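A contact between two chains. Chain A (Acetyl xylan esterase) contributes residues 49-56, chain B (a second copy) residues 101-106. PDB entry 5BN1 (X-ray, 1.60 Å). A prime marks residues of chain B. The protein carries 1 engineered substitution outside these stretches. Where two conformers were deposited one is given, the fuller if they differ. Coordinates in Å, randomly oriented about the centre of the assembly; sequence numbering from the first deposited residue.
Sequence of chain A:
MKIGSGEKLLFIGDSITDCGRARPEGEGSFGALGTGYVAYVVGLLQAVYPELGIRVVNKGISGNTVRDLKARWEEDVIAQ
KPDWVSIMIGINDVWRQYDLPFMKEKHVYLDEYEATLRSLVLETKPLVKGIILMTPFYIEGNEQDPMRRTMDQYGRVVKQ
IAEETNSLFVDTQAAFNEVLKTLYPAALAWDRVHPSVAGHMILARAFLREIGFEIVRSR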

# COMPACT_ATOMS: atom_id res chain seq x y z
N TYR A 49 -15.93 -35.80 12.27
CA TYR A 49 -15.14 -37.04 12.08
C TYR A 49 -13.66 -36.80 12.16
O TYR A 49 -12.88 -36.92 11.27
CB TYR A 49 -15.50 -37.62 10.70
CG TYR A 49 -16.93 -38.01 10.46
CD1 TYR A 49 -17.89 -37.12 10.02
CD2 TYR A 49 -17.34 -39.36 10.48
CE1 TYR A 49 -19.21 -37.46 9.73
CE2 TYR A 49 -18.62 -39.73 10.13
CZ TYR A 49 -19.59 -38.81 9.75
OH TYR A 49 -20.88 -39.24 9.35
N PRO A 50 -13.12 -36.31 13.37
CA PRO A 50 -11.73 -35.91 13.46
C PRO A 50 -10.73 -37.01 13.29
O PRO A 50 -9.62 -36.80 12.79
CB PRO A 50 -11.65 -35.30 14.91
CG PRO A 50 -12.83 -35.85 15.54
CD PRO A 50 -13.90 -36.05 14.56
N GLU A 51 -11.25 -38.20 13.53
CA GLU A 51 -10.44 -39.40 13.28
C GLU A 51 -10.36 -39.81 11.84
O GLU A 51 -9.51 -40.61 11.50
CB GLU A 51 -11.07 -40.57 14.11
CG GLU A 51 -12.32 -41.20 13.54
CD GLU A 51 -13.63 -40.42 13.59
OE1 GLU A 51 -13.70 -39.41 14.29
OE2 GLU A 51 -14.59 -40.82 12.91
N LEU A 52 -11.12 -39.16 10.96
CA LEU A 52 -10.98 -39.36 9.54
C LEU A 52 -9.85 -38.47 9.06
O LEU A 52 -10.02 -37.30 8.69
CB LEU A 52 -12.32 -39.05 8.84
CG LEU A 52 -12.23 -39.15 7.34
CD1 LEU A 52 -12.30 -40.61 7.02
CD2 LEU A 52 -13.42 -38.44 6.70
N GLY A 53 -8.71 -39.03 8.94
CA GLY A 53 -7.51 -38.33 8.69
C GLY A 53 -7.25 -38.12 7.22
O GLY A 53 -6.26 -38.56 6.68
N ILE A 54 -8.11 -37.31 6.62
CA ILE A 54 -7.96 -37.04 5.19
C ILE A 54 -7.05 -35.87 4.95
O ILE A 54 -7.01 -34.93 5.80
CB ILE A 54 -9.29 -36.81 4.50
CG1 ILE A 54 -10.05 -35.72 5.15
CG2 ILE A 54 -10.11 -38.07 4.52
CD1 ILE A 54 -11.11 -35.24 4.18
N ARG A 55 -6.29 -35.95 3.87
CA ARG A 55 -5.48 -34.83 3.49
C ARG A 55 -6.15 -34.24 2.24
O ARG A 55 -6.60 -34.90 1.40
CB ARG A 55 -4.06 -35.19 3.15
CG ARG A 55 -3.42 -36.30 3.96
CD ARG A 55 -2.12 -36.55 3.18
NE ARG A 55 -1.84 -35.26 2.47
CZ ARG A 55 -0.86 -35.04 1.61
NH1 ARG A 55 -0.04 -36.02 1.26
NH2 ARG A 55 -0.73 -33.86 1.07
N VAL A 56 -6.34 -32.94 2.28
CA VAL A 56 -7.10 -32.19 1.25
C VAL A 56 -6.27 -31.15 0.60
O VAL A 56 -5.51 -30.40 1.24
CB VAL A 56 -8.41 -31.64 1.82
CG1 VAL A 56 -9.21 -30.87 0.75
CG2 VAL A 56 -9.25 -32.70 2.43
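Chain B 101-106: PFMKEK

Chain A enters this contact just past the end of a helix, at Tyr49, and turns at once: Tyr49 to Leu52 form a type I beta turn, closed by the bond from Leu52 N to Tyr49 O at 2.9 Å. Pro50 suits the second position of such a turn, since its ring holds phi near the required -60°. The chain kinks once more at Gly53, where Ile54 N bonds to Leu52 O at 2.8 Å, and extends from Ile54 into a strand that begins at Arg55. Chain B brings a short loop, Pro101′ to Met103′, followed by a 3-10 segment, Lys104′ to Lys106′, in which Lys106′ N bonds to Met103′ O at 3.0 Å. The backbones come nearest at Gly53 and Phe102′, whose CA atoms are 5.7 Å apart.

Phe102′ is the centrepiece. Its CA-to-CB bond points toward chain A, and with chi1 at -57° (m) and chi2 at -55° the ring is laid flat against Gly53. The CA of Gly53 stands 3.3 Å from the ring centroid and only 3° off the ring normal, a CH-pi contact of nearly ideal geometry; its closest ring atom is Phe102′ CD2, at 3.5 Å. Glycine allows this because it has no side chain: a CB built in ideal geometry would lie 2.5 Å from Phe102′ CE1, a clash. The far end of the ring approaches the turn, with Phe102′ CZ 4.0 Å from Pro50 O.

The extended backbone around Arg55 alternates its side chains. Ile54 and Val56 point away from chain B, while Arg55, between them, points toward it. Its chi1 of -36° belongs to the m well but lies away from its centre, chi2 is t at 170°, and chi3, at 25°, lies between wells. This path carries the aliphatic part close past Phe102′, with Arg55 CG 2.9 Å from Phe102′ O, a tight approach, and brings one face of the guanidinium over Met103′ CA, with Met103′ CG 4.0 Å from Arg55 NE. The long, flexible arginine thus offers methylenes near its base and charge at its end.

That charge meets Glu105′. Although the CA-to-CB bond of Glu105′ points sideways, chi1 at 73° (p) and chi2 at -66° (m) bring the carboxylate nearer, and Arg55 NH1 and Glu105′ OE1 form a salt bridge at 2.6 Å. The oxygen sits over a face of the guanidinium, well out of its plane, so the attraction is between charges, without an N-H directed at the oxygen. No hydrogen bond joins the two stretches; packing and this charge pair make the contact.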

# COMPACT_ATOMS: atom_id res chain seq x y z
N PRO B 101 -1.25 -33.46 11.32
CA PRO B 101 -1.00 -34.86 11.62
C PRO B 101 -1.15 -35.81 10.48
O PRO B 101 -0.51 -36.88 10.51
CB PRO B 101 -1.90 -35.21 12.79
CG PRO B 101 -2.98 -34.18 12.76
CD PRO B 101 -2.31 -32.95 12.25
N PHE B 102 -1.90 -35.38 9.53
CA PHE B 102 -2.21 -36.29 8.37
C PHE B 102 -1.39 -35.94 7.18
O PHE B 102 -1.48 -36.68 6.14
CB PHE B 102 -3.72 -36.26 8.14
CG PHE B 102 -4.48 -36.66 9.42
CD1 PHE B 102 -4.23 -37.86 10.05
CD2 PHE B 102 -5.37 -35.82 9.95
CE1 PHE B 102 -4.92 -38.19 11.22
CE2 PHE B 102 -6.03 -36.13 11.11
CZ PHE B 102 -5.80 -37.28 11.74
N MET B 103 -0.54 -34.94 7.18
CA MET B 103 0.25 -34.56 6.00
C MET B 103 1.65 -35.15 6.21
O MET B 103 2.58 -34.40 6.54
CB MET B 103 0.32 -33.14 5.76
CG MET B 103 -1.06 -32.54 5.35
SD MET B 103 -1.02 -30.75 5.04
CE MET B 103 0.09 -30.52 3.66
N LYS B 104 1.72 -36.46 6.19
CA LYS B 104 2.96 -37.14 6.66
C LYS B 104 4.20 -36.76 5.90
O LYS B 104 5.35 -36.80 6.45
CB LYS B 104 2.81 -38.67 6.71
CG LYS B 104 1.67 -39.09 7.66
CD LYS B 104 1.39 -40.57 7.73
CE LYS B 104 0.15 -40.82 8.65
NZ LYS B 104 -0.11 -39.79 9.75
N GLU B 105 4.08 -36.41 4.64
CA GLU B 105 5.23 -35.90 3.91
C GLU B 105 5.86 -34.61 4.41
O GLU B 105 7.04 -34.35 4.11
CB GLU B 105 4.85 -35.72 2.40
CG GLU B 105 3.90 -34.51 2.06
CD GLU B 105 2.40 -34.53 2.61
OE1 GLU B 105 1.79 -35.56 3.12
OE2 GLU B 105 1.76 -33.43 2.50
N LYS B 106 5.17 -33.79 5.22
CA LYS B 106 5.76 -32.66 5.83
C LYS B 106 6.49 -32.94 7.18
O LYS B 106 7.15 -32.00 7.73
CB LYS B 106 4.64 -31.67 6.20
CG LYS B 106 3.95 -31.14 4.92
CD LYS B 106 3.09 -29.97 5.40
CE LYS B 106 3.87 -28.62 5.36
NZ LYS B 106 3.30 -27.77 4.27